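Side-chain contacts in 3-oxosteroid 1-dehydrogenase (Sterolibacterium denitrificans, PDB 7P18), which probably catalyses the FAD-dependent 1,2-dehydrogenation of 3-oxosteroids to 3-oxo-Delta(1)-steroids, with transfer of the electrons to an acceptor: residues A[19-24]-A[545-550]; A[40-45]-A[215-220]; A[150-155]-A[208-213]. All blocks are in the same frame, centred on the assembly; numbering follows the deposited sequence. Where two conformers were deposited one is given.

Contact 1 of 3, residues A[19-24]-A[545-550]; sequences AMLAAA and PAMTFG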
loop_
_atom_site.group_PDB
_atom_site.type_symbol
_atom_site.label_atom_id
_atom_site.label_comp_id
_atom_site.label_asym_id
_atom_site.label_seq_id
_atom_site.Cartn_x
_atom_site.Cartn_y
_atom_site.Cartn_z
ATOM N N ALA A 19 -1.763 -8.945 10.984
ATOM C CA ALA A 19 -2.516 -9.986 11.720
ATOM C C ALA A 19 -1.718 -11.286 11.768
ATOM O O ALA A 19 -1.618 -11.856 12.865
ATOM C CB ALA A 19 -3.888 -10.176 11.095
ATOM N N MET A 20 -1.179 -11.752 10.642
ATOM C CA MET A 20 -0.485 -13.048 10.594
ATOM C C MET A 20 0.845 -12.963 11.365
ATOM O O MET A 20 1.209 -13.955 12.067
ATOM C CB MET A 20 -0.302 -13.493 9.139
ATOM C CG MET A 20 -1.659 -13.855 8.441
ATOM S SD MET A 20 -1.405 -14.857 6.910
ATOM C CE MET A 20 -0.923 -13.577 5.760
ATOM N N LEU A 21 1.556 -11.825 11.265
ATOM C CA LEU A 21 2.811 -11.580 12.037
ATOM C C LEU A 21 2.493 -11.645 13.534
ATOM O O LEU A 21 3.205 -12.375 14.260
ATOM C CB LEU A 21 3.418 -10.226 11.646
ATOM C CG LEU A 21 4.838 -9.910 12.161
ATOM C CD1 LEU A 21 4.816 -9.507 13.621
ATOM C CD2 LEU A 21 5.777 -11.069 11.963
ATOM N N ALA A 22 1.461 -10.937 13.988
ATOM C CA ALA A 22 1.059 -10.916 15.407
ATOM C C ALA A 22 0.769 -12.357 15.846
ATOM O O ALA A 22 1.196 -12.746 16.959
ATOM C CB ALA A 22 -0.098 -9.984 15.642
ATOM N N ALA A 23 0.083 -13.128 15.006
ATOM C CA ALA A 23 -0.290 -14.533 15.291
ATOM C C ALA A 23 0.975 -15.385 15.479
ATOM O O ALA A 23 1.049 -16.154 16.486
ATOM C CB ALA A 23 -1.177 -15.068 14.179
ATOM N N ALA A 24 1.936 -15.285 14.587
ATOM C CA ALA A 24 3.175 -16.086 14.644
ATOM C C ALA A 24 3.949 -15.694 15.909
ATOM O O ALA A 24 4.494 -16.592 16.613
ATOM C CB ALA A 24 4.002 -15.865 13.409
ATOM N N PRO A 545 4.263 -0.213 9.987
ATOM C CA PRO A 545 3.433 -0.032 11.176
ATOM C C PRO A 545 2.517 -1.211 11.481
ATOM O O PRO A 545 2.384 -1.547 12.656
ATOM C CB PRO A 545 2.690 1.268 10.878
ATOM C CG PRO A 545 3.704 2.051 10.038
ATOM C CD PRO A 545 4.232 0.973 9.114
ATOM N N ALA A 546 1.906 -1.820 10.464
ATOM C CA ALA A 546 0.959 -2.947 10.685
ATOM C C ALA A 546 1.723 -4.073 11.382
ATOM O O ALA A 546 1.276 -4.566 12.442
ATOM C CB ALA A 546 0.329 -3.412 9.374
ATOM N N MET A 547 2.841 -4.463 10.818
ATOM C CA MET A 547 3.627 -5.587 11.366
ATOM C C MET A 547 4.305 -5.191 12.683
ATOM O O MET A 547 4.384 -6.062 13.564
ATOM C CB MET A 547 4.596 -6.160 10.325
ATOM C CG MET A 547 3.835 -7.120 9.316
ATOM S SD MET A 547 4.819 -8.309 8.503
ATOM C CE MET A 547 6.094 -7.302 7.756
ATOM N N THR A 548 4.777 -3.956 12.840
ATOM C CA THR A 548 5.551 -3.557 14.047
ATOM C C THR A 548 4.591 -3.512 15.245
ATOM O O THR A 548 4.911 -4.067 16.286
ATOM C CB THR A 548 6.306 -2.245 13.845
ATOM O OG1 THR A 548 7.247 -2.393 12.773
ATOM C CG2 THR A 548 6.978 -1.823 15.142
ATOM N N PHE A 549 3.393 -2.942 15.095
ATOM C CA PHE A 549 2.418 -2.900 16.201
ATOM C C PHE A 549 1.809 -4.297 16.413
ATOM O O PHE A 549 1.441 -4.601 17.549
ATOM C CB PHE A 549 1.477 -1.709 16.068
ATOM C CG PHE A 549 2.159 -0.413 16.421
ATOM C CD1 PHE A 549 2.506 -0.125 17.734
ATOM C CD2 PHE A 549 2.586 0.462 15.432
ATOM C CE1 PHE A 549 3.184 1.045 18.052
ATOM C CE2 PHE A 549 3.293 1.608 15.750
ATOM C CZ PHE A 549 3.594 1.900 17.052
ATOM N N GLY A 550 1.757 -5.152 15.386
ATOM C CA GLY A 550 1.362 -6.560 15.570
ATOM C C GLY A 550 2.329 -7.272 16.500
ATOM O O GLY A 550 1.878 -7.943 17.445
#
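The first helix of the FAD-binding Rossmann-type fold, helix 17-28, lies beside the last helix of the chain, 543-559, and the two meet through Leu21 and Ala22 on one side and Met547 and Gly550 on the other. Their local axes come within 8.0 Å and run nearly parallel, crossing at -23°. The backbones come nearest at Ala22 and Gly550, whose CA atoms are 4.4 Å apart; the methyl CB of Ala22 rests 3.4 Å from Gly550 O. A methyl group on Gly550 would point at helix 17-28 and press tightly against Ala22 CB. Helix 17-28 carries Ala19, the alanine of what appears to be a GxGxxA pattern of the Rossmann type, and the contact sets this helix against the C-terminal one. Leu21 carries CG opposite its backbone N (chi1 -170°), and its CB and CG lie against Met547, the two side chains crossing at about a right angle. Met547 CG and SD are each 3.9 Å from Leu21 CB, and the bend at chi3 (-54°) turns the methyl CE away from this line. Leu21 CD1 points away from the sulfur, toward the methionine's backbone, and lies 3.5 Å from Met547 O. The same methionine also touches Leu216 on helix 208-222.

Contact 2 of 3, residues A[40-45]-A[215-220]; sequences DKYGGT and GLRHAL. With FAD (flavin-adenine dinucleotide), chain C.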
loop_
_atom_site.group_PDB
_atom_site.type_symbol
_atom_site.label_atom_id
_atom_site.label_comp_id
_atom_site.label_asym_id
_atom_site.label_seq_id
_atom_site.Cartn_x
_atom_site.Cartn_y
_atom_site.Cartn_z
ATOM N N ASP A 40 -12.684 -15.666 1.340
ATOM C CA ASP A 40 -12.303 -17.022 0.869
ATOM C C ASP A 40 -10.790 -17.094 0.694
ATOM O O ASP A 40 -10.305 -18.187 0.399
ATOM C CB ASP A 40 -13.008 -17.353 -0.462
ATOM C CG ASP A 40 -12.763 -16.338 -1.564
ATOM O OD1 ASP A 40 -12.920 -15.111 -1.318
ATOM O OD2 ASP A 40 -12.389 -16.758 -2.657
ATOM N N LYS A 41 -10.060 -15.974 0.874
ATOM C CA LYS A 41 -8.585 -15.934 0.655
ATOM C C LYS A 41 -7.907 -15.303 1.889
ATOM O O LYS A 41 -8.540 -14.457 2.517
ATOM C CB LYS A 41 -8.216 -15.117 -0.581
ATOM C CG LYS A 41 -8.877 -15.515 -1.901
ATOM C CD LYS A 41 -8.390 -16.852 -2.443
ATOM C CE LYS A 41 -9.128 -17.305 -3.695
ATOM N NZ LYS A 41 -8.719 -18.688 -4.062
ATOM N N TYR A 42 -6.670 -15.694 2.200
ATOM C CA TYR A 42 -5.838 -15.026 3.246
ATOM C C TYR A 42 -4.949 -13.966 2.576
ATOM O O TYR A 42 -4.627 -14.100 1.370
ATOM C CB TYR A 42 -5.007 -16.014 4.062
ATOM C CG TYR A 42 -4.081 -16.903 3.280
ATOM C CD1 TYR A 42 -2.825 -16.460 2.905
ATOM C CD2 TYR A 42 -4.454 -18.192 2.913
ATOM C CE1 TYR A 42 -1.970 -17.264 2.182
ATOM C CE2 TYR A 42 -3.598 -19.005 2.186
ATOM C CZ TYR A 42 -2.355 -18.538 1.823
ATOM O OH TYR A 42 -1.486 -19.308 1.130
ATOM N N GLY A 43 -4.571 -12.933 3.335
ATOM C CA GLY A 43 -3.547 -11.963 2.896
ATOM C C GLY A 43 -4.082 -10.570 2.693
ATOM O O GLY A 43 -3.301 -9.635 2.906
ATOM N N GLY A 44 -5.362 -10.402 2.332
ATOM C CA GLY A 44 -5.989 -9.068 2.200
ATOM C C GLY A 44 -5.227 -8.138 1.268
ATOM O O GLY A 44 -4.562 -8.633 0.339
ATOM N N THR A 45 -5.292 -6.825 1.504
ATOM C CA THR A 45 -4.570 -5.820 0.666
ATOM C C THR A 45 -3.077 -6.120 0.739
ATOM O O THR A 45 -2.366 -5.885 -0.245
ATOM C CB THR A 45 -4.849 -4.383 1.107
ATOM O OG1 THR A 45 -6.245 -4.197 1.392
ATOM C CG2 THR A 45 -4.377 -3.397 0.067
ATOM N N GLY A 215 4.759 -16.091 2.684
ATOM C CA GLY A 215 5.759 -16.373 3.747
ATOM C C GLY A 215 5.135 -16.373 5.129
ATOM O O GLY A 215 5.462 -17.253 5.921
ATOM N N LEU A 216 4.232 -15.427 5.429
ATOM C CA LEU A 216 3.596 -15.363 6.772
ATOM C C LEU A 216 2.615 -16.535 6.902
ATOM O O LEU A 216 2.521 -17.140 8.002
ATOM C CB LEU A 216 2.926 -14.005 6.972
ATOM C CG LEU A 216 3.900 -12.826 7.113
ATOM C CD1 LEU A 216 3.153 -11.496 7.012
ATOM C CD2 LEU A 216 4.636 -12.913 8.448
ATOM N N ARG A 217 1.934 -16.899 5.815
ATOM C CA ARG A 217 1.014 -18.066 5.875
ATOM C C ARG A 217 1.833 -19.312 6.217
ATOM O O ARG A 217 1.405 -20.086 7.060
ATOM C CB ARG A 217 0.226 -18.250 4.581
ATOM C CG ARG A 217 -0.749 -19.416 4.667
ATOM C CD ARG A 217 -1.914 -19.081 5.546
ATOM N NE ARG A 217 -2.838 -20.172 5.827
ATOM C CZ ARG A 217 -2.693 -21.086 6.787
ATOM N NH1 ARG A 217 -1.618 -21.109 7.558
ATOM N NH2 ARG A 217 -3.617 -22.016 6.942
ATOM N N HIS A 218 2.975 -19.474 5.580
ATOM C CA HIS A 218 3.898 -20.616 5.786
ATOM C C HIS A 218 4.349 -20.670 7.250
ATOM O O HIS A 218 4.306 -21.739 7.838
ATOM C CB HIS A 218 5.070 -20.525 4.824
ATOM C CG HIS A 218 6.025 -21.657 4.993
ATOM N ND1 HIS A 218 5.744 -22.946 4.533
ATOM C CD2 HIS A 218 7.240 -21.718 5.584
ATOM C CE1 HIS A 218 6.757 -23.746 4.839
ATOM N NE2 HIS A 218 7.674 -23.016 5.495
ATOM N N ALA A 219 4.713 -19.531 7.842
ATOM C CA ALA A 219 5.072 -19.419 9.270
ATOM C C ALA A 219 3.938 -19.934 10.162
ATOM O O ALA A 219 4.220 -20.652 11.135
ATOM C CB ALA A 219 5.423 -17.983 9.628
ATOM N N LEU A 220 2.689 -19.611 9.848
ATOM C CA LEU A 220 1.529 -20.076 10.638
ATOM C C LEU A 220 1.384 -21.600 10.437
ATOM O O LEU A 220 1.066 -22.313 11.419
ATOM C CB LEU A 220 0.280 -19.306 10.229
ATOM C CG LEU A 220 0.294 -17.805 10.535
ATOM C CD1 LEU A 220 -1.070 -17.193 10.228
ATOM C CD2 LEU A 220 0.702 -17.535 11.988
HETATM P PA FAD C . -5.370 -5.983 4.894
HETATM O O1A FAD C . -4.027 -6.352 4.375
HETATM O O2A FAD C . -6.328 -5.577 3.807
HETATM O O5B FAD C . -5.922 -7.231 5.699
HETATM C C5B FAD C . -7.221 -7.129 6.340
HETATM C C4B FAD C . -7.886 -8.469 6.258
HETATM O O4B FAD C . -9.013 -8.490 7.177
HETATM C C3B FAD C . -8.450 -8.854 4.874
HETATM O O3B FAD C . -8.018 -10.154 4.486
HETATM C C2B FAD C . -9.966 -8.770 5.072
HETATM O O2B FAD C . -10.691 -9.576 4.153
HETATM C C1B FAD C . -10.105 -9.114 6.555
HETATM N N9A FAD C . -11.353 -8.665 7.175
HETATM C C8A FAD C . -12.094 -7.549 6.909
HETATM N N7A FAD C . -13.230 -7.512 7.599
HETATM C C5A FAD C . -13.194 -8.653 8.391
HETATM C C6A FAD C . -14.088 -9.184 9.346
HETATM N N6A FAD C . -15.281 -8.652 9.639
HETATM N N1A FAD C . -13.738 -10.341 9.945
HETATM C C2A FAD C . -12.568 -10.900 9.620
HETATM N N3A FAD C . -11.682 -10.536 8.688
HETATM C C4A FAD C . -12.051 -9.371 8.126
HETATM N N1 FAD C . 1.783 -0.379 1.847
HETATM C C2 FAD C . 3.074 -0.470 2.241
HETATM O O2 FAD C . 3.425 -0.081 3.370
HETATM N N3 FAD C . 4.011 -1.007 1.454
HETATM C C4 FAD C . 3.800 -1.242 0.111
HETATM O O4 FAD C . 4.668 -1.834 -0.522
HETATM C C4X FAD C . 2.468 -1.131 -0.371
HETATM N N5 FAD C . 2.214 -1.386 -1.644
HETATM C C5X FAD C . 0.901 -1.342 -2.051
HETATM C C6 FAD C . 0.587 -1.702 -3.383
HETATM C C7 FAD C . -0.728 -1.810 -3.815
HETATM C C7M FAD C . -1.043 -2.228 -5.236
HETATM C C8 FAD C . -1.768 -1.609 -2.889
HETATM C C8M FAD C . -3.216 -1.748 -3.324
HETATM C C9 FAD C . -1.475 -1.176 -1.611
HETATM C C9A FAD C . -0.150 -1.084 -1.143
HETATM N N10 FAD C . 0.177 -0.667 0.157
HETATM C C10 FAD C . 1.494 -0.705 0.598
HETATM C "C1'" FAD C . -0.871 -0.440 1.158
HETATM C "C2'" FAD C . -1.068 -1.719 2.001
HETATM O "O2'" FAD C . -1.312 -2.874 1.199
HETATM C "C3'" FAD C . -2.191 -1.581 3.043
HETATM O "O3'" FAD C . -2.200 -0.284 3.643
HETATM C "C4'" FAD C . -2.094 -2.676 4.085
HETATM O "O4'" FAD C . -2.063 -3.923 3.406
HETATM C "C5'" FAD C . -3.216 -2.664 5.100
HETATM O "O5'" FAD C . -3.015 -3.824 5.931
HETATM P P FAD C . -4.145 -4.280 6.952
HETATM O O1P FAD C . -3.565 -5.485 7.558
HETATM O O2P FAD C . -4.672 -3.175 7.751
HETATM O O3P FAD C . -5.355 -4.769 5.963
#
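Tyr42 holds CG between its backbone N and carbonyl carbon (chi1 57°), which turns the ring toward helix 208-222, while Arg217 extends CG away from its own backbone N and then bends at chi2 (73°) so that its chain passes across that ring. The aliphatic part of the arginine does the touching. Its CD sits over the ring centre, 3.5 Å from the centroid and almost on the normal, a CH-pi contact to the face. Alongside it, Arg217 CG lies 3.4 Å from Tyr42 CZ, and Arg217 CB is equally close to Tyr42 CE1. The guanidinium group does not stack: its plane stands 81° from that of the ring, with an edge near Tyr42 CD2, and any cation-pi attraction is at most weak. The tyrosine hydroxyl is hydrogen-bonded to Glu145 O, which fixes the far end of the ring. Tyr42 belongs to the loop that leaves strand 33-36 of the Rossmann-type sheet, just beyond the FAD-binding Glu37, and runs along the cofactor. Gly44 CA comes within 3.2 Å of FAD O3B, and a side chain at that glycine would collide with FAD O5B. Just beyond Gly44 one phosphate oxygen is gripped twice: FAD O2A accepts from both Thr45 N and Thr45 OG1, each at 2.8 Å.

Contact 3 of 3, residues A[150-155]-A[208-213]; sequences RMAYTG and LGNAMA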
loop_
_atom_site.group_PDB
_atom_site.type_symbol
_atom_site.label_atom_id
_atom_site.label_comp_id
_atom_site.label_asym_id
_atom_site.label_seq_id
_atom_site.Cartn_x
_atom_site.Cartn_y
_atom_site.Cartn_z
ATOM N N ARG A 150 -4.581 -14.937 -1.597
ATOM C CA ARG A 150 -5.068 -13.809 -2.440
ATOM C C ARG A 150 -3.979 -13.491 -3.457
ATOM O O ARG A 150 -2.845 -13.186 -3.020
ATOM C CB ARG A 150 -5.443 -12.573 -1.617
ATOM C CG ARG A 150 -6.056 -11.461 -2.461
ATOM C CD ARG A 150 -6.770 -10.417 -1.621
ATOM N NE ARG A 150 -7.866 -11.010 -0.859
ATOM C CZ ARG A 150 -9.084 -11.254 -1.367
ATOM N NH1 ARG A 150 -9.333 -10.969 -2.640
ATOM N NH2 ARG A 150 -10.025 -11.819 -0.630
ATOM N N MET A 151 -4.247 -13.615 -4.762
ATOM C CA MET A 151 -3.154 -13.628 -5.766
ATOM C C MET A 151 -2.812 -12.207 -6.192
ATOM O O MET A 151 -3.701 -11.325 -6.238
ATOM C CB MET A 151 -3.500 -14.491 -6.982
ATOM C CG MET A 151 -3.700 -15.946 -6.624
ATOM S SD MET A 151 -2.270 -16.822 -5.945
ATOM C CE MET A 151 -1.066 -16.534 -7.226
ATOM N N ALA A 152 -1.540 -11.999 -6.485
ATOM C CA ALA A 152 -0.972 -10.730 -6.974
ATOM C C ALA A 152 -1.763 -10.274 -8.204
ATOM O O ALA A 152 -2.119 -11.116 -9.060
ATOM C CB ALA A 152 0.503 -10.892 -7.279
ATOM N N TYR A 153 -2.018 -8.975 -8.288
ATOM C CA TYR A 153 -2.529 -8.297 -9.506
ATOM C C TYR A 153 -1.520 -8.520 -10.650
ATOM O O TYR A 153 -0.295 -8.429 -10.433
ATOM C CB TYR A 153 -2.781 -6.823 -9.212
ATOM C CG TYR A 153 -3.793 -6.492 -8.136
ATOM C CD1 TYR A 153 -4.955 -7.231 -7.936
ATOM C CD2 TYR A 153 -3.617 -5.360 -7.351
ATOM C CE1 TYR A 153 -5.898 -6.868 -6.979
ATOM C CE2 TYR A 153 -4.552 -4.985 -6.399
ATOM C CZ TYR A 153 -5.697 -5.741 -6.207
ATOM O OH TYR A 153 -6.612 -5.319 -5.266
ATOM N N THR A 154 -1.988 -8.871 -11.848
ATOM C CA THR A 154 -1.117 -9.449 -12.917
ATOM C C THR A 154 -0.141 -8.368 -13.396
ATOM O O THR A 154 0.945 -8.728 -13.890
ATOM C CB THR A 154 -1.940 -10.051 -14.072
ATOM O OG1 THR A 154 -2.660 -8.970 -14.654
ATOM C CG2 THR A 154 -2.893 -11.143 -13.642
ATOM N N GLY A 155 -0.477 -7.098 -13.182
ATOM C CA GLY A 155 0.384 -5.938 -13.452
ATOM C C GLY A 155 1.664 -5.935 -12.638
ATOM O O GLY A 155 2.578 -5.233 -13.039
ATOM N N LEU A 208 7.035 -9.402 -3.805
ATOM C CA LEU A 208 6.333 -8.213 -3.275
ATOM C C LEU A 208 5.379 -8.664 -2.177
ATOM O O LEU A 208 5.780 -9.524 -1.389
ATOM C CB LEU A 208 5.621 -7.516 -4.432
ATOM C CG LEU A 208 6.514 -7.174 -5.619
ATOM C CD1 LEU A 208 5.684 -6.509 -6.717
ATOM C CD2 LEU A 208 7.685 -6.285 -5.229
ATOM N N GLY A 209 4.170 -8.102 -2.107
ATOM C CA GLY A 209 3.212 -8.434 -1.036
ATOM C C GLY A 209 2.798 -9.877 -1.105
ATOM O O GLY A 209 2.377 -10.443 -0.098
ATOM N N ASN A 210 2.861 -10.498 -2.282
ATOM C CA ASN A 210 2.481 -11.929 -2.411
ATOM C C ASN A 210 3.548 -12.793 -1.730
ATOM O O ASN A 210 3.191 -13.808 -1.093
ATOM C CB ASN A 210 2.258 -12.279 -3.888
ATOM C CG ASN A 210 0.902 -12.907 -4.152
ATOM O OD1 ASN A 210 0.826 -13.822 -4.948
ATOM N ND2 ASN A 210 -0.154 -12.434 -3.515
ATOM N N ALA A 211 4.828 -12.429 -1.815
ATOM C CA ALA A 211 5.894 -13.142 -1.059
ATOM C C ALA A 211 5.648 -12.976 0.436
ATOM O O ALA A 211 5.751 -13.916 1.195
ATOM C CB ALA A 211 7.263 -12.655 -1.440
ATOM N N MET A 212 5.303 -11.764 0.842
ATOM C CA MET A 212 5.054 -11.433 2.259
ATOM C C MET A 212 3.902 -12.299 2.800
ATOM O O MET A 212 4.083 -12.952 3.835
ATOM C CB MET A 212 4.736 -9.939 2.379
ATOM C CG MET A 212 4.432 -9.485 3.781
ATOM S SD MET A 212 4.095 -7.721 3.798
ATOM C CE MET A 212 2.530 -7.690 2.950
ATOM N N ALA A 213 2.750 -12.305 2.122
ATOM C CA ALA A 213 1.550 -13.039 2.561
ATOM C C ALA A 213 1.786 -14.550 2.503
ATOM O O ALA A 213 1.410 -15.253 3.465
ATOM C CB ALA A 213 0.348 -12.608 1.753
#
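The carboxamide of Asn210 faces the backbone of the loop at Arg150 and Ala152 and meets it with both ends of its flat group. Asn210 ND2 donates to Arg150 O at 2.8 Å, with an N-H...O angle of 148°. The nitrogen lies in the plane of that carbonyl group, and the acceptor is only 9° out of the amide plane, so each group meets the other close to its own plane, though the bond is bent. The other end of the amide accepts a weak bond from the main chain, with Ala152 N 3.4 Å from Asn210 OD1. The side chain holds a chi1 of -126°, away from a staggered position, as the polar partners at both ends may require. Ala152 directs its methyl at the amide, CB being 3.7 Å from Asn210 CG, whereas Met151 approaches obliquely and brings CE to 4.0 Å from Asn210 OD1. Two further partners complete the buried amide: ND2 also bonds to Ala47 O, and OD1 to Arg206 NH2, whose charge may polarise the C=O. A leucine in its place would probably leave Arg150 O and Ala47 O without their shared donor and Arg206 NH2 without its acceptor, weakening the hold of the helix on the loop. The Arg150 side chain leads elsewhere, with NH2 bonded to Ser39 OG. Asn210 lies on helix 208-222 and ties it to the loop between strands 131-138 and 157-158; helix 44-47 packs on Ala213 and Met212, strand 131-138 covers Ala211, and Arg206 of strand 205-206 borders Met151 and Ala152.

Helix 208-222 links the three sites. Contacts 2 and 3 use successive parts of it and have centres about 10 Å apart; contact 1, with its centre about 12 Å from that of contact 2 and 18 Å from that of contact 3, reaches it also through Leu220, which packs on helix 17-28. Along the chain the pairings enclose one another: contact 3 closes the shortest loop, contact 2 a longer one around it, and contact 1 brings the C-terminal helix back to the first helix of the fold. A probable hydrogen bond from Arg150 N to Tyr42 O joins contacts 2 and 3. Segments distant in sequence are thereby gathered around the FAD-binding region.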